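Local coordinates for vacuolar-sorting protein BRO1 (Saccharomyces cerevisiae, PDB 1ZB1) that helps sort cargo into multivesicular bodies by recruiting the deubiquitinase DOA4 to endosomes, its Bro1 domain, the part described here, possibly binding SNF7, at residues A[190-195]-A[220-225]; A[257-262]-A[336-341]. One frame throughout, in Å; residues are numbered along the deposited sequence.

Contact 1: residues A[190-195]-A[220-225]; sequences AQELFV and NLFQKC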
ATOM      1  N   ALA A 190      -1.569  -6.409  -2.919  1.00 18.61           N
ATOM      2  CA  ALA A 190      -0.861  -6.800  -4.134  1.00 18.26           C
ATOM      3  C   ALA A 190      -0.896  -8.330  -4.271  1.00 20.22           C
ATOM      4  O   ALA A 190      -1.209  -8.859  -5.341  1.00 20.05           O
ATOM      5  CB  ALA A 190       0.585  -6.300  -4.088  1.00 18.75           C
ATOM      6  N   GLN A 191      -0.578  -9.028  -3.184  1.00 19.98           N
ATOM      7  CA  GLN A 191      -0.584 -10.497  -3.159  1.00 22.03           C
ATOM      8  C   GLN A 191      -1.997 -11.000  -3.470  1.00 23.49           C
ATOM      9  O   GLN A 191      -2.182 -11.922  -4.265  1.00 24.40           O
ATOM     10  CB  GLN A 191      -0.148 -11.002  -1.775  1.00 21.70           C
ATOM     11  CG  GLN A 191      -0.173 -12.534  -1.578  1.00 21.91           C
ATOM     12  CD  GLN A 191       0.888 -13.261  -2.396  1.00 26.70           C
ATOM     13  OE1 GLN A 191       1.906 -12.679  -2.762  1.00 28.96           O
ATOM     14  NE2 GLN A 191       0.659 -14.547  -2.669  1.00 24.19           N
ATOM     15  N   GLU A 192      -2.990 -10.381  -2.841  1.00 22.87           N
ATOM     16  CA  GLU A 192      -4.381 -10.762  -3.057  1.00 22.43           C
ATOM     17  C   GLU A 192      -4.769 -10.659  -4.536  1.00 21.74           C
ATOM     18  O   GLU A 192      -5.403 -11.568  -5.083  1.00 21.78           O
ATOM     19  CB  GLU A 192      -5.300  -9.883  -2.202  1.00 21.99           C
ATOM     20  CG  GLU A 192      -6.775 -10.016  -2.529  1.00 20.99           C
ATOM     21  CD  GLU A 192      -7.657  -9.209  -1.589  1.00 23.13           C
ATOM     22  OE1 GLU A 192      -7.228  -8.126  -1.137  1.00 20.31           O
ATOM     23  OE2 GLU A 192      -8.789  -9.653  -1.319  1.00 23.00           O
ATOM     24  N   LEU A 193      -4.392  -9.563  -5.187  1.00 20.88           N
ATOM     25  CA  LEU A 193      -4.711  -9.386  -6.605  1.00 22.48           C
ATOM     26  C   LEU A 193      -3.996 -10.434  -7.464  1.00 23.81           C
ATOM     27  O   LEU A 193      -4.503 -10.841  -8.514  1.00 23.57           O
ATOM     28  CB  LEU A 193      -4.326  -7.974  -7.062  1.00 23.52           C
ATOM     29  CG  LEU A 193      -5.459  -6.960  -7.300  1.00 27.29           C
ATOM     30  CD1 LEU A 193      -6.572  -7.138  -6.286  1.00 25.99           C
ATOM     31  CD2 LEU A 193      -4.897  -5.549  -7.249  1.00 27.89           C
ATOM     32  N   PHE A 194      -2.828 -10.880  -7.011  1.00 24.76           N
ATOM     33  CA  PHE A 194      -2.069 -11.888  -7.750  1.00 27.46           C
ATOM     34  C   PHE A 194      -2.849 -13.204  -7.743  1.00 29.14           C
ATOM     35  O   PHE A 194      -2.944 -13.894  -8.765  1.00 29.81           O
ATOM     36  CB  PHE A 194      -0.691 -12.094  -7.117  1.00 28.23           C
ATOM     37  CG  PHE A 194       0.220 -12.979  -7.925  1.00 30.62           C
ATOM     38  CD1 PHE A 194       0.788 -12.518  -9.109  1.00 32.09           C
ATOM     39  CD2 PHE A 194       0.491 -14.280  -7.517  1.00 29.32           C
ATOM     40  CE1 PHE A 194       1.617 -13.342  -9.877  1.00 33.06           C
ATOM     41  CE2 PHE A 194       1.318 -15.114  -8.278  1.00 31.62           C
ATOM     42  CZ  PHE A 194       1.880 -14.641  -9.459  1.00 33.15           C
ATOM     43  N   VAL A 195      -3.405 -13.550  -6.585  1.00 29.51           N
ATOM     44  CA  VAL A 195      -4.202 -14.767  -6.453  1.00 31.52           C
ATOM     45  C   VAL A 195      -5.418 -14.680  -7.377  1.00 32.07           C
ATOM     46  O   VAL A 195      -5.691 -15.601  -8.150  1.00 29.34           O
ATOM     47  CB  VAL A 195      -4.701 -14.962  -5.004  1.00 34.06           C
ATOM     48  CG1 VAL A 195      -5.716 -16.096  -4.951  1.00 36.54           C
ATOM     49  CG2 VAL A 195      -3.528 -15.269  -4.087  1.00 36.33           C
ATOM     50  N   ASN A 220      -1.478 -14.741   5.637  1.00 26.44           N
ATOM     51  CA  ASN A 220      -0.416 -14.291   6.535  1.00 27.11           C
ATOM     52  C   ASN A 220      -0.194 -12.776   6.457  1.00 26.98           C
ATOM     53  O   ASN A 220       0.038 -12.124   7.471  1.00 26.15           O
ATOM     54  CB  ASN A 220       0.901 -15.020   6.239  1.00 28.96           C
ATOM     55  CG  ASN A 220       0.817 -16.525   6.497  1.00 32.97           C
ATOM     56  OD1 ASN A 220       0.021 -16.987   7.320  1.00 33.10           O
ATOM     57  ND2 ASN A 220       1.653 -17.289   5.805  1.00 32.58           N
ATOM     58  N   LEU A 221      -0.259 -12.224   5.251  1.00 25.78           N
ATOM     59  CA  LEU A 221      -0.076 -10.790   5.065  1.00 27.83           C
ATOM     60  C   LEU A 221      -1.171  -9.977   5.767  1.00 27.69           C
ATOM     61  O   LEU A 221      -0.886  -8.988   6.449  1.00 28.13           O
ATOM     62  CB  LEU A 221      -0.041 -10.465   3.570  1.00 27.68           C
ATOM     63  CG  LEU A 221       1.323 -10.341   2.874  1.00 32.88           C
ATOM     64  CD1 LEU A 221       2.426 -10.988   3.695  1.00 32.43           C
ATOM     65  CD2 LEU A 221       1.229 -10.958   1.484  1.00 30.57           C
ATOM     66  N   PHE A 222      -2.426 -10.377   5.602  1.00 27.26           N
ATOM     67  CA  PHE A 222      -3.504  -9.650   6.263  1.00 27.29           C
ATOM     68  C   PHE A 222      -3.430  -9.875   7.776  1.00 28.10           C
ATOM     69  O   PHE A 222      -3.910  -9.055   8.556  1.00 28.61           O
ATOM     70  CB  PHE A 222      -4.863 -10.067   5.690  1.00 25.78           C
ATOM     71  CG  PHE A 222      -5.211  -9.357   4.408  1.00 25.06           C
ATOM     72  CD1 PHE A 222      -5.505  -7.992   4.413  1.00 24.65           C
ATOM     73  CD2 PHE A 222      -5.209 -10.038   3.192  1.00 24.00           C
ATOM     74  CE1 PHE A 222      -5.792  -7.313   3.222  1.00 24.37           C
ATOM     75  CE2 PHE A 222      -5.493  -9.373   1.997  1.00 20.95           C
ATOM     76  CZ  PHE A 222      -5.786  -8.006   2.012  1.00 21.75           C
ATOM     77  N   GLN A 223      -2.802 -10.977   8.180  1.00 28.85           N
ATOM     78  CA  GLN A 223      -2.624 -11.301   9.596  1.00 30.49           C
ATOM     79  C   GLN A 223      -1.771 -10.198  10.245  1.00 29.44           C
ATOM     80  O   GLN A 223      -1.970  -9.844  11.405  1.00 30.06           O
ATOM     81  CB  GLN A 223      -1.919 -12.658   9.729  1.00 31.90           C
ATOM     82  CG  GLN A 223      -1.678 -13.146  11.153  1.00 34.90           C
ATOM     83  CD  GLN A 223      -2.960 -13.409  11.914  1.00 39.52           C
ATOM     84  OE1 GLN A 223      -3.546 -12.499  12.502  1.00 42.41           O
ATOM     85  NE2 GLN A 223      -3.414 -14.658  11.894  1.00 38.76           N
ATOM     86  N   LYS A 224      -0.823  -9.659   9.484  1.00 30.68           N
ATOM     87  CA  LYS A 224       0.052  -8.589   9.970  1.00 29.75           C
ATOM     88  C   LYS A 224      -0.738  -7.321  10.280  1.00 28.40           C
ATOM     89  O   LYS A 224      -0.499  -6.664  11.293  1.00 28.72           O
ATOM     90  CB  LYS A 224       1.120  -8.242   8.931  1.00 31.21           C
ATOM     91  CG  LYS A 224       2.209  -9.274   8.719  1.00 33.10           C
ATOM     92  CD  LYS A 224       3.217  -8.727   7.705  1.00 34.19           C
ATOM     93  CE  LYS A 224       4.351  -9.703   7.417  1.00 35.16           C
ATOM     94  NZ  LYS A 224       5.255  -9.159   6.355  1.00 35.89           N
ATOM     95  N   CYS A 225      -1.661  -6.972   9.386  1.00 26.24           N
ATOM     96  CA  CYS A 225      -2.498  -5.787   9.545  1.00 28.18           C
ATOM     97  C   CYS A 225      -3.458  -6.005  10.710  1.00 29.04           C
ATOM     98  O   CYS A 225      -3.712  -5.100  11.509  1.00 28.66           O
ATOM     99  CB  CYS A 225      -3.297  -5.525   8.260  1.00 28.57           C
ATOM    100  SG  CYS A 225      -2.287  -5.296   6.757  1.00 27.68           S
TER

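Contact 2: residues A[257-262]-A[336-341]; sequences SLSAYY and DSIKAL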
ATOM      1  N   SER A 257      -9.168 -20.103   4.490  1.00 28.94           N
ATOM      2  CA  SER A 257     -10.154 -21.088   4.054  1.00 28.67           C
ATOM      3  C   SER A 257      -9.882 -21.517   2.616  1.00 28.62           C
ATOM      4  O   SER A 257      -9.883 -22.710   2.301  1.00 28.46           O
ATOM      5  CB  SER A 257     -11.569 -20.505   4.138  1.00 28.14           C
ATOM      6  OG  SER A 257     -12.517 -21.377   3.534  1.00 25.77           O
ATOM      7  N   LEU A 258      -9.654 -20.533   1.751  1.00 29.06           N
ATOM      8  CA  LEU A 258      -9.389 -20.790   0.340  1.00 29.89           C
ATOM      9  C   LEU A 258      -8.147 -21.657   0.176  1.00 29.96           C
ATOM     10  O   LEU A 258      -8.079 -22.506  -0.716  1.00 29.06           O
ATOM     11  CB  LEU A 258      -9.197 -19.467  -0.405  1.00 31.50           C
ATOM     12  CG  LEU A 258      -9.423 -19.512  -1.916  1.00 33.16           C
ATOM     13  CD1 LEU A 258     -10.894 -19.805  -2.185  1.00 34.93           C
ATOM     14  CD2 LEU A 258      -9.024 -18.182  -2.548  1.00 34.34           C
ATOM     15  N   SER A 259      -7.167 -21.434   1.044  1.00 30.41           N
ATOM     16  CA  SER A 259      -5.916 -22.183   1.011  1.00 31.54           C
ATOM     17  C   SER A 259      -6.144 -23.658   1.346  1.00 32.15           C
ATOM     18  O   SER A 259      -5.645 -24.550   0.657  1.00 32.71           O
ATOM     19  CB  SER A 259      -4.927 -21.581   2.008  1.00 30.68           C
ATOM     20  OG  SER A 259      -3.699 -22.275   1.972  1.00 34.18           O
ATOM     21  N   ALA A 260      -6.893 -23.906   2.416  1.00 30.71           N
ATOM     22  CA  ALA A 260      -7.196 -25.266   2.850  1.00 30.88           C
ATOM     23  C   ALA A 260      -8.017 -25.991   1.788  1.00 30.28           C
ATOM     24  O   ALA A 260      -7.795 -27.169   1.517  1.00 32.37           O
ATOM     25  CB  ALA A 260      -7.957 -25.234   4.172  1.00 30.82           C
ATOM     26  N   TYR A 261      -8.969 -25.280   1.194  1.00 29.38           N
ATOM     27  CA  TYR A 261      -9.815 -25.848   0.154  1.00 30.26           C
ATOM     28  C   TYR A 261      -8.972 -26.378  -1.005  1.00 31.96           C
ATOM     29  O   TYR A 261      -9.079 -27.548  -1.383  1.00 31.24           O
ATOM     30  CB  TYR A 261     -10.795 -24.787  -0.356  1.00 28.81           C
ATOM     31  CG  TYR A 261     -11.527 -25.149  -1.639  1.00 29.52           C
ATOM     32  CD1 TYR A 261     -12.314 -26.301  -1.725  1.00 28.98           C
ATOM     33  CD2 TYR A 261     -11.447 -24.328  -2.759  1.00 28.31           C
ATOM     34  CE1 TYR A 261     -13.000 -26.618  -2.894  1.00 27.89           C
ATOM     35  CE2 TYR A 261     -12.126 -24.633  -3.930  1.00 28.54           C
ATOM     36  CZ  TYR A 261     -12.902 -25.780  -3.992  1.00 29.88           C
ATOM     37  OH  TYR A 261     -13.573 -26.078  -5.151  1.00 28.52           O
ATOM     38  N   TYR A 262      -8.124 -25.522  -1.564  1.00 31.85           N
ATOM     39  CA  TYR A 262      -7.301 -25.943  -2.689  1.00 32.20           C
ATOM     40  C   TYR A 262      -6.312 -27.049  -2.337  1.00 32.84           C
ATOM     41  O   TYR A 262      -6.042 -27.916  -3.164  1.00 34.12           O
ATOM     42  CB  TYR A 262      -6.601 -24.735  -3.309  1.00 29.46           C
ATOM     43  CG  TYR A 262      -7.520 -23.988  -4.244  1.00 29.38           C
ATOM     44  CD1 TYR A 262      -7.788 -24.478  -5.522  1.00 28.09           C
ATOM     45  CD2 TYR A 262      -8.179 -22.829  -3.832  1.00 26.91           C
ATOM     46  CE1 TYR A 262      -8.689 -23.838  -6.363  1.00 28.29           C
ATOM     47  CE2 TYR A 262      -9.082 -22.183  -4.663  1.00 24.78           C
ATOM     48  CZ  TYR A 262      -9.333 -22.692  -5.926  1.00 27.57           C
ATOM     49  OH  TYR A 262     -10.229 -22.061  -6.749  1.00 28.36           O
ATOM     50  N   ASP A 336       0.767 -25.987   9.200  1.00 75.01           N
ATOM     51  CA  ASP A 336       2.022 -25.650   8.537  1.00 73.48           C
ATOM     52  C   ASP A 336       2.341 -26.634   7.420  1.00 71.48           C
ATOM     53  O   ASP A 336       3.463 -26.678   6.915  1.00 71.54           O
ATOM     54  CB  ASP A 336       3.168 -25.614   9.552  1.00 74.87           C
ATOM     55  CG  ASP A 336       3.062 -24.438  10.506  1.00 76.18           C
ATOM     56  OD1 ASP A 336       3.933 -24.301  11.392  1.00 76.66           O
ATOM     57  OD2 ASP A 336       2.104 -23.646  10.367  1.00 77.07           O
ATOM     58  N   SER A 337       1.342 -27.426   7.042  1.00 68.81           N
ATOM     59  CA  SER A 337       1.498 -28.394   5.967  1.00 65.27           C
ATOM     60  C   SER A 337       1.466 -27.613   4.657  1.00 62.98           C
ATOM     61  O   SER A 337       2.018 -28.047   3.644  1.00 62.73           O
ATOM     62  CB  SER A 337       0.357 -29.414   5.999  1.00 64.94           C
ATOM     63  OG  SER A 337       0.484 -30.364   4.958  1.00 63.78           O
ATOM     64  N   ILE A 338       0.810 -26.456   4.691  1.00 59.85           N
ATOM     65  CA  ILE A 338       0.709 -25.585   3.526  1.00 56.64           C
ATOM     66  C   ILE A 338       1.798 -24.528   3.647  1.00 54.03           C
ATOM     67  O   ILE A 338       1.789 -23.724   4.577  1.00 52.66           O
ATOM     68  CB  ILE A 338      -0.659 -24.879   3.460  1.00 56.86           C
ATOM     69  CG1 ILE A 338      -1.784 -25.916   3.481  1.00 57.06           C
ATOM     70  CG2 ILE A 338      -0.746 -24.039   2.193  1.00 56.52           C
ATOM     71  CD1 ILE A 338      -3.178 -25.316   3.471  1.00 56.81           C
ATOM     72  N   LYS A 339       2.729 -24.536   2.700  1.00 52.00           N
ATOM     73  CA  LYS A 339       3.848 -23.599   2.700  1.00 49.99           C
ATOM     74  C   LYS A 339       3.562 -22.344   1.872  1.00 47.26           C
ATOM     75  O   LYS A 339       3.536 -22.383   0.641  1.00 46.88           O
ATOM     76  CB  LYS A 339       5.089 -24.316   2.176  1.00 51.68           C
ATOM     77  CG  LYS A 339       5.350 -25.632   2.894  1.00 53.66           C
ATOM     78  CD  LYS A 339       6.302 -26.521   2.116  1.00 55.73           C
ATOM     79  CE  LYS A 339       6.407 -27.899   2.755  1.00 56.51           C
ATOM     80  NZ  LYS A 339       7.244 -28.830   1.946  1.00 56.48           N
ATOM     81  N   ALA A 340       3.359 -21.230   2.568  1.00 43.53           N
ATOM     82  CA  ALA A 340       3.052 -19.948   1.936  1.00 40.20           C
ATOM     83  C   ALA A 340       4.060 -19.495   0.881  1.00 37.96           C
ATOM     84  O   ALA A 340       5.265 -19.708   1.022  1.00 37.12           O
ATOM     85  CB  ALA A 340       2.909 -18.870   3.008  1.00 40.04           C
ATOM     86  N   LEU A 341       3.550 -18.864  -0.173  1.00 34.70           N
ATOM     87  CA  LEU A 341       4.385 -18.354  -1.254  1.00 33.28           C
ATOM     88  C   LEU A 341       4.077 -16.874  -1.512  1.00 31.61           C
ATOM     89  O   LEU A 341       3.023 -16.539  -2.054  1.00 30.23           O
ATOM     90  CB  LEU A 341       4.147 -19.156  -2.535  1.00 31.94           C
ATOM     91  CG  LEU A 341       4.972 -18.720  -3.753  1.00 33.45           C
ATOM     92  CD1 LEU A 341       6.443 -18.948  -3.472  1.00 31.43           C
ATOM     93  CD2 LEU A 341       4.540 -19.495  -4.990  1.00 32.95           C
TER

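Contact 1: residues A[190-195]-A[220-225]
Leu221 and Gln191 make the apolar half of this junction between helices 176-198 and 208-230, consecutive helices that run antiparallel as a helical hairpin, buried within the Bro1 domain, whose family is grouped with the TPR-like helical proteins. CD2 of Leu221 lies 3.5 Å from CB of Gln191 and 3.7 Å from CG of Gln191, and the two side chains cross at about a right angle. Glutamine suits the place because its first two carbons serve as hydrocarbon while a bend at chi2 (69°) turns its amide off the extended path. There NE2 reaches the carbonyl of Leu214, earlier on helix 208-230, and OE1 accepts from the backbone N of Ala343.

The second half sets a carboxylate against a ring. Glu192 reaches out with CG anti to the backbone N (chi1 169°), and OE1 of Glu192 meets the edge of the Phe222 ring near its plane, 3.5 Å from CZ of Phe222. The carboxylate plane stands 80° from the ring plane. Such an edge carries the slightly positive ring hydrogens, so the approach is probably mildly favourable. Lys251 forms a salt bridge with OE1, and Tyr255 hydrogen-bonds OE2.

The two segments thus meet through carbon and a ring edge, without a hydrogen bond; Gln191 adds one between the same helices at Leu214 and another to the loop, while Glu192 ties helix 176-198 to helix 242-269.

Contact 2: residues A[257-262]-A[336-341]
Ile338 presses two of its methyls against Ser259 on helix 242-269. Both CD1 and CG2 of Ile338 lie 3.4 Å from OG of Ser259, so the small hydroxyl sits against the two branches of the isoleucine at once. The side-chain torsion of Ile338 (chi1 -56°) sets CG1 anti to its carbonyl carbon and CG2 anti to its backbone N, and this spread gives the residue two arms to offer. CD1 also reaches the helix backbone, 3.8 Å from O of Ser259 and 4.1 Å from CA of Ala260; the short side chain of Ala260 probably helps the methyl approach the main chain.

The Bro1 domain is largely helical, and here a segment with neither regular helix nor strand, in the loop between helices 303-322 and 349-371, lies against one of its long helices. Ile338 is the buried anchor of this run, also touching Ser212 and His263.

Polar chemistry is directed elsewhere. Serine suits a buried place beside aliphatic methyls because its side chain is compact and its hydroxyl can still find a polar partner: OG of Ser259 hydrogen-bonds the carbonyl oxygen of Ser212 on helix 208-230.

Along the chain, contact 1 comes first: helix 176-198 runs into helix 208-230 through a short connection, and residues 190-195 and 220-225 close that loop. Only afterwards does helix 242-269 begin the much longer loop closed by contact 2, which passes through helices 275-290 and 303-322 before returning at 336-341. The two loops therefore follow in series, neither enclosing nor crossing the other. In space they adjoin, the centres of contact 1 and contact 2 lying about 13 Å apart. The returning loop extends from helix 242-269 to the helix pair of contact 1, with Ala340 beside Asn220 and the carbonyl of Leu341 in a weak hydrogen bond with Gln191.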